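Local coordinates for glucose dehydrogenase (Haloferax mediterranei, PDB 2B5W) that catalyses the zinc-dependent oxidation of D-glucose and related aldoses, with NADP(+) preferred over NAD(+) as electron acceptor, at the zinc ion site and the interface of chains A and B. Numbering follows the deposited sequence. Chains: chain A/B, glucose dehydrogenase.

Contact 1 is the catalytic zinc site of chain A, whereas contacts 2, 3 and 4 are neighbouring patches of the two-fold homodimer interface. Between centres of C-alpha atoms, contacts 3 and 4 lie about 10 Å apart and share A:Met106 and B:Asn295; contact 4 is about 14 Å from contact 2, to which helix 284-293 of chain B links it. Helix 149-164 of chain A supplies A:Glu150 to contact 1, A:His161 to contact 3 and A:Lys157 to contact 4. About 17 Å separate contacts 1 and 4, so dimer packing may help to steady the helix that borders the active site.

Contact 1: the zinc ion site. Residues chain A 38, 40-41, 63-64, 150-151, 349. With ZN (zinc ion), chain C.
This is the catalytic metal site of a zinc-containing alcohol dehydrogenase. Metal bonds come from three kinds of donor. The carboxylate oxygen OE2 of A:Glu64 lies 1.9 Å from ZN, the imidazole NE2 of A:His63 is 2.1 Å from ZN, and the side-chain sulphur SG of the engineered A:Cys38, an aspartate in the natural enzyme, is 2.3 Å from ZN. The angle at the metal between A:Glu64 OE2 and A:His63 NE2 is 123°, wider than the others, and the angles are compatible with a distorted tetrahedron; further ligands, such as water, may be unseen. A:Cys38 SG also lies in plane at the edge of the A:His63 ring.

Charge pairing steadies the carboxylate. A:Lys349, its chain bent at chi2 and extended beyond, brings NZ to 2.6 Å from A:Glu64 OE1 on the syn lone pair, a salt bridge that leaves OE2 to the metal and would probably moderate its negative charge.

Among the second-shell groups are the substrate-binding residues A:Thr40 and A:Glu150. A:Glu150 bends at chi2, and its OE1 stands 3.8 Å from ZN, too far for a metal bond here although this residue is a known zinc ligand. A backbone-to-carboxylate hydrogen bond helps to fix the loop that carries the sulphur: A:Cys38 N gives its hydrogen, at 165°, to the anti lone pair of A:Asp41 OD1, 3.0 Å away.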
loop_
_atom_site.group_PDB
_atom_site.type_symbol
_atom_site.label_atom_id
_atom_site.label_comp_id
_atom_site.label_asym_id
_atom_site.label_seq_id
_atom_site.Cartn_x
_atom_site.Cartn_y
_atom_site.Cartn_z
ATOM N N CYS A 38 17.086 -6.527 20.565
ATOM C CA CYS A 38 16.761 -6.959 19.197
ATOM C C CYS A 38 17.734 -6.335 18.219
ATOM O O CYS A 38 18.671 -5.643 18.614
ATOM C CB CYS A 38 15.326 -6.630 18.785
ATOM S SG CYS A 38 15.030 -4.907 18.293
ATOM N N THR A 40 17.520 -3.863 16.345
ATOM C CA THR A 40 17.628 -2.427 16.517
ATOM C C THR A 40 18.735 -2.058 17.491
ATOM O O THR A 40 19.441 -1.072 17.306
ATOM C CB THR A 40 16.283 -1.822 17.023
ATOM O OG1 THR A 40 15.204 -2.161 16.118
ATOM C CG2 THR A 40 16.356 -0.288 16.995
ATOM N N ASP A 41 18.821 -2.758 18.616
ATOM C CA ASP A 41 19.903 -2.490 19.599
ATOM C C ASP A 41 21.295 -2.699 19.016
ATOM O O ASP A 41 22.228 -1.944 19.306
ATOM C CB ASP A 41 19.761 -3.419 20.824
ATOM C CG ASP A 41 18.585 -3.060 21.661
ATOM O OD1 ASP A 41 17.555 -3.763 21.558
ATOM O OD2 ASP A 41 18.648 -2.046 22.390
ATOM N N HIS A 63 14.751 -0.639 24.437
ATOM C CA HIS A 63 13.429 -0.079 24.158
ATOM C C HIS A 63 12.318 -1.109 24.382
ATOM O O HIS A 63 11.150 -0.797 24.198
ATOM C CB HIS A 63 13.361 0.435 22.708
ATOM C CG HIS A 63 13.666 -0.626 21.713
ATOM N ND1 HIS A 63 14.961 -0.990 21.393
ATOM C CD2 HIS A 63 12.853 -1.468 21.027
ATOM C CE1 HIS A 63 14.930 -2.023 20.568
ATOM N NE2 HIS A 63 13.665 -2.350 20.344
ATOM N N GLU A 64 12.665 -2.341 24.734
ATOM C CA GLU A 64 11.680 -3.418 24.972
ATOM C C GLU A 64 11.638 -3.795 26.466
ATOM O O GLU A 64 12.296 -4.763 26.899
ATOM C CB GLU A 64 12.096 -4.651 24.194
ATOM C CG GLU A 64 12.397 -4.465 22.737
ATOM C CD GLU A 64 12.882 -5.730 22.084
ATOM O OE1 GLU A 64 13.042 -6.754 22.783
ATOM O OE2 GLU A 64 13.031 -5.711 20.873
ATOM N N GLU A 150 6.588 -5.293 23.384
ATOM C CA GLU A 150 6.940 -4.309 22.382
ATOM C C GLU A 150 7.197 -4.896 20.997
ATOM O O GLU A 150 6.632 -4.421 20.015
ATOM C CB GLU A 150 8.107 -3.393 22.864
ATOM C CG GLU A 150 8.307 -2.141 22.004
ATOM C CD GLU A 150 9.173 -2.341 20.796
ATOM O OE1 GLU A 150 9.778 -3.437 20.666
ATOM O OE2 GLU A 150 9.268 -1.425 19.926
ATOM N N PRO A 151 8.028 -5.932 20.826
ATOM C CA PRO A 151 8.176 -6.525 19.500
ATOM C C PRO A 151 6.868 -7.041 18.905
ATOM O O PRO A 151 6.634 -6.857 17.717
ATOM C CB PRO A 151 9.160 -7.684 19.734
ATOM C CG PRO A 151 9.728 -7.483 21.012
ATOM C CD PRO A 151 9.006 -6.446 21.799
ATOM N N LYS A 349 16.424 -14.637 20.686
ATOM C CA LYS A 349 15.991 -13.520 21.503
ATOM C C LYS A 349 16.570 -13.598 22.908
ATOM O O LYS A 349 16.486 -14.635 23.538
ATOM C CB LYS A 349 14.467 -13.522 21.622
ATOM C CG LYS A 349 13.909 -12.375 22.395
ATOM C CD LYS A 349 14.110 -11.109 21.571
ATOM C CE LYS A 349 13.512 -9.915 22.184
ATOM N NZ LYS A 349 13.814 -8.781 21.284
HETATM ZN ZN ZN C . 13.330 -4.293 19.697
#

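Contact 2: the interface of chains A and B. Residues chain A 251-253, 256-257, 275-280; chain B 282-285, 287-288.
An antiparallel strand pairing, flanked by helix packing, forms this patch of the homodimer interface and ties the sheets of the two subunits together. Strand 279-283 of each chain takes part: A:Phe280 N donates to B:Val282 O at 3.1 Å, and B:Val282 N returns a straighter bond to A:Phe280 O at 3.0 Å, both donors standing above the carbonyl planes.

At the end of the same strand, B:Asp283 holds its carboxylate anti to the backbone N (chi1 -165°), and OD1 receives A:Trp278 N at 3.0 Å from above the carboxylate plane. An alanine here would remove the acceptor for that N-H and would probably loosen the hold on the A:Trp278 loop. At the start of helix 284-293, B:Gly285 N points almost straight (176°) onto a lone pair of A:Trp278 O, 3.2 Å away.

The imidazole of B:His288 is sandwiched: A:Ala256 CB sits over one face, toward the rim, and the A:Pro275 ring covers the other, with CG 3.5 Å from B:His288 CG. Nearby, the tip of the A:Phe280 ring presses on the B:Ala284 methyl, CZ to CB 3.4 Å. Repeated by the two-fold, these bonds and the apolar packing help to hold the dimer together.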
loop_
_atom_site.group_PDB
_atom_site.type_symbol
_atom_site.label_atom_id
_atom_site.label_comp_id
_atom_site.label_asym_id
_atom_site.label_seq_id
_atom_site.Cartn_x
_atom_site.Cartn_y
_atom_site.Cartn_z
ATOM N N GLY A 251 15.547 -6.396 6.248
ATOM C CA GLY A 251 16.329 -5.208 5.969
ATOM C C GLY A 251 17.118 -5.330 4.677
ATOM O O GLY A 251 18.071 -4.569 4.478
ATOM N N PHE A 252 16.717 -6.245 3.794
ATOM C CA PHE A 252 17.432 -6.526 2.521
ATOM C C PHE A 252 16.625 -5.917 1.381
ATOM O O PHE A 252 15.569 -6.432 1.043
ATOM C CB PHE A 252 17.557 -8.046 2.331
ATOM C CG PHE A 252 18.526 -8.494 1.224
ATOM C CD1 PHE A 252 19.900 -8.271 1.320
ATOM C CD2 PHE A 252 18.047 -9.200 0.139
ATOM C CE1 PHE A 252 20.768 -8.738 0.305
ATOM C CE2 PHE A 252 18.898 -9.672 -0.875
ATOM C CZ PHE A 252 20.256 -9.423 -0.789
ATOM N N PRO A 253 17.123 -4.844 0.776
ATOM C CA PRO A 253 16.361 -4.102 -0.254
ATOM C C PRO A 253 15.795 -4.892 -1.419
ATOM O O PRO A 253 14.686 -4.607 -1.904
ATOM C CB PRO A 253 17.365 -3.065 -0.732
ATOM C CG PRO A 253 18.195 -2.829 0.455
ATOM C CD PRO A 253 18.383 -4.160 1.099
ATOM N N ALA A 256 12.178 -5.984 -0.801
ATOM C CA ALA A 256 11.109 -5.007 -1.028
ATOM C C ALA A 256 10.640 -5.056 -2.486
ATOM O O ALA A 256 9.448 -5.114 -2.759
ATOM C CB ALA A 256 11.560 -3.614 -0.648
ATOM N N ILE A 257 11.593 -5.097 -3.414
ATOM C CA ILE A 257 11.297 -5.126 -4.851
ATOM C C ILE A 257 10.688 -6.432 -5.311
ATOM O O ILE A 257 9.699 -6.473 -6.030
ATOM C CB ILE A 257 12.600 -4.885 -5.668
ATOM C CG1 ILE A 257 13.302 -3.586 -5.252
ATOM C CG2 ILE A 257 12.302 -4.948 -7.165
ATOM C CD1 ILE A 257 12.516 -2.320 -5.524
ATOM N N PRO A 275 16.983 -0.653 5.643
ATOM C CA PRO A 275 18.268 -0.799 4.924
ATOM C C PRO A 275 18.976 0.494 4.672
ATOM O O PRO A 275 18.347 1.542 4.607
ATOM C CB PRO A 275 17.873 -1.410 3.587
ATOM C CG PRO A 275 16.431 -0.907 3.337
ATOM C CD PRO A 275 15.853 -0.714 4.699
ATOM N N SER A 276 20.298 0.407 4.507
ATOM C CA SER A 276 21.063 1.511 3.964
ATOM C C SER A 276 20.838 1.634 2.472
ATOM O O SER A 276 20.380 0.703 1.808
ATOM C CB SER A 276 22.566 1.267 4.192
ATOM O OG SER A 276 22.890 1.376 5.561
ATOM N N ASP A 277 21.230 2.779 1.917
ATOM C CA ASP A 277 21.187 2.959 0.472
ATOM C C ASP A 277 21.965 1.852 -0.236
ATOM O O ASP A 277 23.025 1.398 0.225
ATOM C CB ASP A 277 21.761 4.326 0.067
ATOM C CG ASP A 277 20.890 5.483 0.509
ATOM O OD1 ASP A 277 19.786 5.264 1.064
ATOM O OD2 ASP A 277 21.236 6.665 0.341
ATOM N N TRP A 278 21.402 1.413 -1.352
ATOM C CA TRP A 278 21.960 0.365 -2.173
ATOM C C TRP A 278 21.298 0.408 -3.551
ATOM O O TRP A 278 20.101 0.170 -3.676
ATOM C CB TRP A 278 21.792 -1.004 -1.502
ATOM C CG TRP A 278 22.443 -2.140 -2.252
ATOM C CD1 TRP A 278 23.447 -2.049 -3.178
ATOM C CD2 TRP A 278 22.127 -3.526 -2.142
ATOM N NE1 TRP A 278 23.765 -3.296 -3.656
ATOM C CE2 TRP A 278 22.974 -4.224 -3.032
ATOM C CE3 TRP A 278 21.209 -4.259 -1.375
ATOM C CZ2 TRP A 278 22.931 -5.614 -3.174
ATOM C CZ3 TRP A 278 21.165 -5.639 -1.520
ATOM C CH2 TRP A 278 22.019 -6.301 -2.414
ATOM N N ALA A 279 22.086 0.710 -4.586
ATOM C CA ALA A 279 21.597 0.783 -5.965
ATOM C C ALA A 279 22.067 -0.380 -6.811
ATOM O O ALA A 279 23.224 -0.792 -6.731
ATOM C CB ALA A 279 22.037 2.098 -6.614
ATOM N N PHE A 280 21.169 -0.906 -7.631
ATOM C CA PHE A 280 21.478 -1.987 -8.546
ATOM C C PHE A 280 20.396 -2.033 -9.600
ATOM O O PHE A 280 19.408 -1.313 -9.498
ATOM C CB PHE A 280 21.556 -3.330 -7.790
ATOM C CG PHE A 280 20.440 -3.537 -6.769
ATOM C CD1 PHE A 280 19.255 -4.146 -7.131
ATOM C CD2 PHE A 280 20.617 -3.133 -5.450
ATOM C CE1 PHE A 280 18.258 -4.346 -6.178
ATOM C CE2 PHE A 280 19.601 -3.320 -4.495
ATOM C CZ PHE A 280 18.443 -3.921 -4.872
ATOM N N VAL B 282 18.326 1.418 -9.786
ATOM C CA VAL B 282 17.435 1.961 -8.756
ATOM C C VAL B 282 18.117 1.886 -7.402
ATOM O O VAL B 282 18.678 0.838 -7.062
ATOM C CB VAL B 282 16.153 1.113 -8.695
ATOM C CG1 VAL B 282 15.286 1.505 -7.501
ATOM C CG2 VAL B 282 15.376 1.241 -10.010
ATOM N N ASP B 283 18.078 2.968 -6.631
ATOM C CA ASP B 283 18.480 2.903 -5.246
ATOM C C ASP B 283 17.309 2.260 -4.450
ATOM O O ASP B 283 16.471 2.960 -3.881
ATOM C CB ASP B 283 18.845 4.255 -4.671
ATOM C CG ASP B 283 19.597 4.140 -3.364
ATOM O OD1 ASP B 283 19.376 3.159 -2.613
ATOM O OD2 ASP B 283 20.431 4.979 -2.986
ATOM N N ALA B 284 17.306 0.931 -4.442
ATOM C CA ALA B 284 16.290 0.131 -3.769
ATOM C C ALA B 284 16.385 0.285 -2.248
ATOM O O ALA B 284 15.378 0.209 -1.550
ATOM C CB ALA B 284 16.447 -1.311 -4.172
ATOM N N GLY B 285 17.589 0.476 -1.708
ATOM C CA GLY B 285 17.752 0.778 -0.302
ATOM C C GLY B 285 17.000 2.019 0.130
ATOM O O GLY B 285 16.308 2.011 1.159
ATOM N N PHE B 287 14.483 3.515 -1.476
ATOM C CA PHE B 287 13.064 3.209 -1.711
ATOM C C PHE B 287 12.494 2.489 -0.494
ATOM O O PHE B 287 11.520 2.912 0.111
ATOM C CB PHE B 287 12.947 2.345 -2.965
ATOM C CG PHE B 287 11.601 1.740 -3.179
ATOM C CD1 PHE B 287 10.634 2.419 -3.903
ATOM C CD2 PHE B 287 11.286 0.482 -2.660
ATOM C CE1 PHE B 287 9.375 1.852 -4.132
ATOM C CE2 PHE B 287 10.016 -0.071 -2.863
ATOM C CZ PHE B 287 9.065 0.622 -3.600
ATOM N N HIS B 288 13.146 1.393 -0.122
ATOM C CA HIS B 288 12.711 0.518 0.958
ATOM C C HIS B 288 12.695 1.258 2.276
ATOM O O HIS B 288 11.690 1.264 2.966
ATOM C CB HIS B 288 13.681 -0.667 0.988
ATOM C CG HIS B 288 13.333 -1.766 1.944
ATOM N ND1 HIS B 288 14.016 -2.965 1.934
ATOM C CD2 HIS B 288 12.407 -1.868 2.930
ATOM C CE1 HIS B 288 13.504 -3.770 2.852
ATOM N NE2 HIS B 288 12.520 -3.131 3.467
#

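Contact 3: the interface of chains A and B. Residues chain A 98, 103, 105-106, 161; chain B 168-170, 266, 295.
The phenyl face of B:Phe169 receives the A:Met106 methyl CE, 3.5 Å above the ring centre, while its ring atom CD1 lies 3.6 Å from CE1 of the A:His161 imidazole. The imidazole in turn has the methyl CB of B:Ala168 over the centre of one face. This is part of the homodimer interface of a zinc-containing alcohol dehydrogenase, where the 3-10 turn 104-106 and helix 149-164 of chain A meet loops of chain B.

A:Met106 crosses B:Phe169 at about a right angle. Bends at chi2 (-63°) and chi3 fold its thioether back, so that CE touches the ring, B:Asn266 and, at 3.6 Å, B:Asn295 CB.

B:Asn266 ND2 donates to A:Met106 O at 2.9 Å, with the acceptor in the amide plane and the donor on a carbonyl lone pair (156° at the hydrogen). A valine here would take away this donor from A:Met106 O and would probably loosen the hold on the 3-10 turn and disturb the packing around A:Met106 CE. The A:Tyr98 ring meets the same amide tip to tip, the planes 72° apart.

The A:Gln103 chain extends beyond CG to the backbone of the poorly ordered B:Asp170. As modelled, NE2 faces B:Asp170 N and OE1 faces B:Asp170 O, like against like, so the amide may be turned over. A separate acceptor-against-acceptor approach, B:Asn295 OD1 3.2 Å from A:Asp105 O, suggests that this amide too may be turned over, which would put its NH2 towards the carbonyl.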
loop_
_atom_site.group_PDB
_atom_site.type_symbol
_atom_site.label_atom_id
_atom_site.label_comp_id
_atom_site.label_asym_id
_atom_site.label_seq_id
_atom_site.Cartn_x
_atom_site.Cartn_y
_atom_site.Cartn_z
ATOM N N TYR A 98 1.146 14.810 16.222
ATOM C CA TYR A 98 1.203 13.339 16.299
ATOM C C TYR A 98 1.028 12.888 17.729
ATOM O O TYR A 98 0.297 11.938 18.005
ATOM C CB TYR A 98 2.479 12.808 15.657
ATOM C CG TYR A 98 2.531 13.191 14.199
ATOM C CD1 TYR A 98 3.255 14.279 13.788
ATOM C CD2 TYR A 98 1.808 12.478 13.265
ATOM C CE1 TYR A 98 3.292 14.646 12.474
ATOM C CE2 TYR A 98 1.819 12.838 11.939
ATOM C CZ TYR A 98 2.568 13.933 11.546
ATOM O OH TYR A 98 2.614 14.309 10.220
ATOM N N GLN A 103 -1.087 9.489 18.076
ATOM C CA GLN A 103 -0.490 8.659 17.014
ATOM C C GLN A 103 0.970 9.028 16.778
ATOM O O GLN A 103 1.414 9.301 15.667
ATOM C CB GLN A 103 -1.335 8.663 15.717
ATOM C CG GLN A 103 -1.602 10.058 15.119
ATOM C CD GLN A 103 -2.443 10.024 13.840
ATOM O OE1 GLN A 103 -2.311 10.895 12.978
ATOM N NE2 GLN A 103 -3.302 9.019 13.721
ATOM N N ASP A 105 3.441 7.183 16.665
ATOM C CA ASP A 105 4.045 6.178 15.840
ATOM C C ASP A 105 3.999 6.572 14.354
ATOM O O ASP A 105 4.670 5.970 13.536
ATOM C CB ASP A 105 3.317 4.849 16.063
ATOM C CG ASP A 105 1.881 4.941 15.694
ATOM O OD1 ASP A 105 1.124 5.581 16.444
ATOM O OD2 ASP A 105 1.438 4.403 14.667
ATOM N N MET A 106 3.213 7.606 14.017
ATOM C CA MET A 106 3.150 8.130 12.654
ATOM C C MET A 106 4.002 9.413 12.494
ATOM O O MET A 106 4.044 10.007 11.430
ATOM C CB MET A 106 1.701 8.441 12.232
ATOM C CG MET A 106 0.718 7.263 12.455
ATOM S SD MET A 106 1.135 5.780 11.458
ATOM C CE MET A 106 0.982 6.406 9.769
ATOM N N HIS A 161 -2.064 -1.888 9.477
ATOM C CA HIS A 161 -1.975 -1.038 8.302
ATOM C C HIS A 161 -1.983 -1.822 6.991
ATOM O O HIS A 161 -2.653 -1.447 6.048
ATOM C CB HIS A 161 -0.758 -0.122 8.368
ATOM C CG HIS A 161 -0.868 0.929 9.414
ATOM N ND1 HIS A 161 -1.004 2.269 9.098
ATOM C CD2 HIS A 161 -0.827 0.866 10.765
ATOM C CE1 HIS A 161 -1.099 2.970 10.220
ATOM N NE2 HIS A 161 -0.969 2.146 11.246
ATOM N N ALA B 168 -6.173 3.189 8.990
ATOM C CA ALA B 168 -5.804 2.767 10.342
ATOM C C ALA B 168 -5.323 3.931 11.216
ATOM O O ALA B 168 -5.116 3.757 12.419
ATOM C CB ALA B 168 -4.780 1.635 10.301
ATOM N N PHE B 169 -5.142 5.104 10.630
ATOM C CA PHE B 169 -4.746 6.296 11.396
ATOM C C PHE B 169 -5.574 7.508 10.932
ATOM O O PHE B 169 -6.378 7.425 10.019
ATOM C CB PHE B 169 -3.232 6.503 11.349
ATOM C CG PHE B 169 -2.710 6.966 10.024
ATOM C CD1 PHE B 169 -2.576 6.064 8.969
ATOM C CD2 PHE B 169 -2.320 8.301 9.832
ATOM C CE1 PHE B 169 -2.083 6.489 7.720
ATOM C CE2 PHE B 169 -1.816 8.712 8.620
ATOM C CZ PHE B 169 -1.712 7.832 7.554
ATOM N N ASP B 170 -5.389 8.635 11.609
ATOM C CA ASP B 170 -6.073 9.875 11.259
ATOM C C ASP B 170 -5.240 10.583 10.187
ATOM O O ASP B 170 -4.254 11.265 10.489
ATOM C CB ASP B 170 -6.283 10.759 12.498
ATOM C CG ASP B 170 -7.109 12.013 12.204
ATOM O OD1 ASP B 170 -7.693 12.096 11.092
ATOM O OD2 ASP B 170 -7.235 12.951 13.020
ATOM N N ASN B 266 3.660 9.365 5.746
ATOM C CA ASN B 266 2.335 8.788 5.932
ATOM C C ASN B 266 1.475 8.864 4.668
ATOM O O ASN B 266 0.324 8.490 4.711
ATOM C CB ASN B 266 1.594 9.387 7.134
ATOM C CG ASN B 266 2.459 9.456 8.360
ATOM O OD1 ASN B 266 3.305 8.581 8.572
ATOM N ND2 ASN B 266 2.284 10.498 9.157
ATOM N N ASN B 295 6.212 5.395 7.081
ATOM C CA ASN B 295 4.891 4.790 7.056
ATOM C C ASN B 295 4.143 5.093 5.762
ATOM O O ASN B 295 2.978 5.527 5.814
ATOM C CB ASN B 295 4.017 5.312 8.225
ATOM C CG ASN B 295 4.580 5.022 9.630
ATOM O OD1 ASN B 295 5.105 5.950 10.337
ATOM N ND2 ASN B 295 4.422 3.806 10.071
#

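Contact 4: the interface of chains A and B. Residues chain A 106, 157, 271-273, 298-302; chain B 166, 291-293, 295-296.
The last turns of helix 284-293 and the following loop 295-296 of chain B pack against the end of strand 267-271, the loop through A:Gly273, and strand 297-300 with A:Ser301 and A:Val302 of chain A, with helix 149-164 of chain A alongside. The patch belongs to the nucleotide-binding side of the zinc-containing alcohol dehydrogenase fold: A:Leu272, A:Gly273, A:Ser301 and A:Val302 all bind NADP(+).

B:Val292 points into the chain A loops. CG1, anti to the backbone N, approaches A:Ser301 O at 3.4 Å, while CG2 lies 3.6 Å from A:Leu271 CB and also near A:Gly273 O. One residue earlier, B:Met291 bends at chi2 and chi3, which brings its methyl CE to 3.9 Å from A:Leu298 CB.

A backbone hydrogen bond joins the chains: A:Gly300 N gives a nearly straight bond (175°) to B:Lys296 O at 2.9 Å, almost along the C=O axis. Within chain B, the B:Arg166 guanidinium uses NH2, with the acceptor at its in-plane edge, to hold B:Asn295 O at 2.9 Å and so steady the loop.

A:Lys157, extended beyond CG, donates through NZ to A:Val302 O at 2.7 Å and crosses the B:Asn295 side chain at about a right angle. As modelled, NZ is 2.9 Å from B:Asn295 ND2, donor against donor, and A:Val302 N faces the same ND2 at 3.2 Å; with the amide turned over, its oxygen could accept from both.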
loop_
_atom_site.group_PDB
_atom_site.type_symbol
_atom_site.label_atom_id
_atom_site.label_comp_id
_atom_site.label_asym_id
_atom_site.label_seq_id
_atom_site.Cartn_x
_atom_site.Cartn_y
_atom_site.Cartn_z
ATOM N N MET A 106 3.213 7.606 14.017
ATOM C CA MET A 106 3.150 8.130 12.654
ATOM C C MET A 106 4.002 9.413 12.494
ATOM O O MET A 106 4.044 10.007 11.430
ATOM C CB MET A 106 1.701 8.441 12.232
ATOM C CG MET A 106 0.718 7.263 12.455
ATOM S SD MET A 106 1.135 5.780 11.458
ATOM C CE MET A 106 0.982 6.406 9.769
ATOM N N LYS A 157 0.963 -3.411 14.716
ATOM C CA LYS A 157 0.744 -2.209 13.925
ATOM C C LYS A 157 0.883 -2.496 12.430
ATOM O O LYS A 157 0.064 -2.066 11.622
ATOM C CB LYS A 157 1.710 -1.078 14.305
ATOM C CG LYS A 157 1.554 0.135 13.371
ATOM C CD LYS A 157 2.505 1.286 13.632
ATOM C CE LYS A 157 2.505 2.245 12.436
ATOM N NZ LYS A 157 3.272 3.456 12.727
ATOM N N LEU A 271 6.324 -3.915 4.950
ATOM C CA LEU A 271 7.776 -3.704 4.967
ATOM C C LEU A 271 8.156 -3.171 6.338
ATOM O O LEU A 271 7.588 -2.165 6.786
ATOM C CB LEU A 271 8.214 -2.736 3.858
ATOM C CG LEU A 271 7.796 -3.110 2.442
ATOM C CD1 LEU A 271 8.267 -2.013 1.514
ATOM C CD2 LEU A 271 8.348 -4.480 2.017
ATOM N N LEU A 272 9.093 -3.846 7.031
ATOM C CA LEU A 272 9.586 -3.445 8.347
ATOM C C LEU A 272 11.077 -3.108 8.343
ATOM O O LEU A 272 11.579 -2.428 9.224
ATOM C CB LEU A 272 9.360 -4.519 9.398
ATOM C CG LEU A 272 7.933 -4.685 9.952
ATOM C CD1 LEU A 272 7.512 -3.513 10.810
ATOM C CD2 LEU A 272 6.925 -5.000 8.843
ATOM N N GLY A 273 11.784 -3.603 7.347
ATOM C CA GLY A 273 13.233 -3.489 7.333
ATOM C C GLY A 273 13.761 -2.087 7.158
ATOM O O GLY A 273 13.127 -1.253 6.499
ATOM N N LEU A 298 2.018 -2.338 -1.226
ATOM C CA LEU A 298 3.146 -2.356 -0.312
ATOM C C LEU A 298 2.905 -1.283 0.730
ATOM O O LEU A 298 2.591 -0.157 0.412
ATOM C CB LEU A 298 4.459 -2.035 -1.023
ATOM C CG LEU A 298 4.950 -3.078 -2.009
ATOM C CD1 LEU A 298 6.221 -2.567 -2.725
ATOM C CD2 LEU A 298 5.254 -4.391 -1.288
ATOM N N VAL A 299 3.061 -1.663 1.997
ATOM C CA VAL A 299 2.848 -0.782 3.108
ATOM C C VAL A 299 4.046 -0.860 4.061
ATOM O O VAL A 299 4.355 -1.929 4.610
ATOM C CB VAL A 299 1.538 -1.130 3.855
ATOM C CG1 VAL A 299 1.284 -0.163 4.987
ATOM C CG2 VAL A 299 0.329 -1.125 2.933
ATOM N N GLY A 300 4.678 0.283 4.313
ATOM C CA GLY A 300 5.734 0.351 5.292
ATOM C C GLY A 300 5.204 0.727 6.648
ATOM O O GLY A 300 4.174 1.393 6.793
ATOM N N SER A 301 5.882 0.263 7.691
ATOM C CA SER A 301 5.433 0.502 9.054
ATOM C C SER A 301 6.604 0.632 9.988
ATOM O O SER A 301 7.590 -0.136 9.859
ATOM C CB SER A 301 4.538 -0.660 9.537
ATOM O OG SER A 301 3.933 -0.423 10.773
ATOM N N VAL A 302 6.478 1.526 10.961
ATOM C CA VAL A 302 7.488 1.685 12.007
ATOM C C VAL A 302 6.833 1.977 13.324
ATOM O O VAL A 302 5.766 2.626 13.382
ATOM C CB VAL A 302 8.558 2.704 11.614
ATOM C CG1 VAL A 302 7.986 4.101 11.406
ATOM C CG2 VAL A 302 9.695 2.708 12.607
ATOM N N ARG B 166 -4.778 4.084 4.262
ATOM C CA ARG B 166 -4.484 5.105 5.277
ATOM C C ARG B 166 -5.531 5.092 6.405
ATOM O O ARG B 166 -5.522 5.943 7.277
ATOM C CB ARG B 166 -4.488 6.516 4.619
ATOM C CG ARG B 166 -3.590 6.721 3.409
ATOM C CD ARG B 166 -2.084 6.568 3.694
ATOM N NE ARG B 166 -1.734 5.154 3.869
ATOM C CZ ARG B 166 -0.645 4.746 4.503
ATOM N NH1 ARG B 166 -0.436 3.439 4.697
ATOM N NH2 ARG B 166 0.227 5.627 4.985
ATOM N N MET B 291 9.946 4.001 2.591
ATOM C CA MET B 291 8.604 3.424 2.798
ATOM C C MET B 291 8.374 3.110 4.249
ATOM O O MET B 291 7.296 3.324 4.835
ATOM C CB MET B 291 8.408 2.141 2.006
ATOM C CG MET B 291 8.311 2.277 0.540
ATOM S SD MET B 291 6.692 2.829 -0.026
ATOM C CE MET B 291 5.528 1.466 0.440
ATOM N N VAL B 292 9.381 2.524 4.894
ATOM C CA VAL B 292 9.222 2.047 6.235
ATOM C C VAL B 292 9.285 3.156 7.268
ATOM O O VAL B 292 8.369 3.321 8.083
ATOM C CB VAL B 292 10.333 0.990 6.539
ATOM C CG1 VAL B 292 10.351 0.590 8.028
ATOM C CG2 VAL B 292 10.135 -0.225 5.636
ATOM N N LEU B 293 10.369 3.922 7.260
ATOM C CA LEU B 293 10.554 4.928 8.279
ATOM C C LEU B 293 9.478 6.028 8.309
ATOM O O LEU B 293 9.281 6.663 9.342
ATOM C CB LEU B 293 11.959 5.550 8.164
ATOM C CG LEU B 293 13.122 4.591 8.524
ATOM C CD1 LEU B 293 14.413 5.384 8.643
ATOM C CD2 LEU B 293 12.872 3.823 9.779
ATOM N N ASN B 295 6.212 5.395 7.081
ATOM C CA ASN B 295 4.891 4.790 7.056
ATOM C C ASN B 295 4.143 5.093 5.762
ATOM O O ASN B 295 2.978 5.527 5.814
ATOM C CB ASN B 295 4.017 5.312 8.225
ATOM C CG ASN B 295 4.580 5.022 9.630
ATOM O OD1 ASN B 295 5.105 5.950 10.337
ATOM N ND2 ASN B 295 4.422 3.806 10.071
ATOM N N LYS B 296 4.770 4.848 4.629
ATOM C CA LYS B 296 4.172 5.134 3.329
ATOM C C LYS B 296 3.576 3.889 2.685
ATOM O O LYS B 296 3.930 2.751 3.028
ATOM C CB LYS B 296 5.207 5.754 2.400
ATOM C CG LYS B 296 5.619 7.147 2.783
ATOM C CD LYS B 296 6.853 7.661 2.016
ATOM C CE LYS B 296 7.139 9.076 2.413
ATOM N NZ LYS B 296 8.265 9.649 1.606
#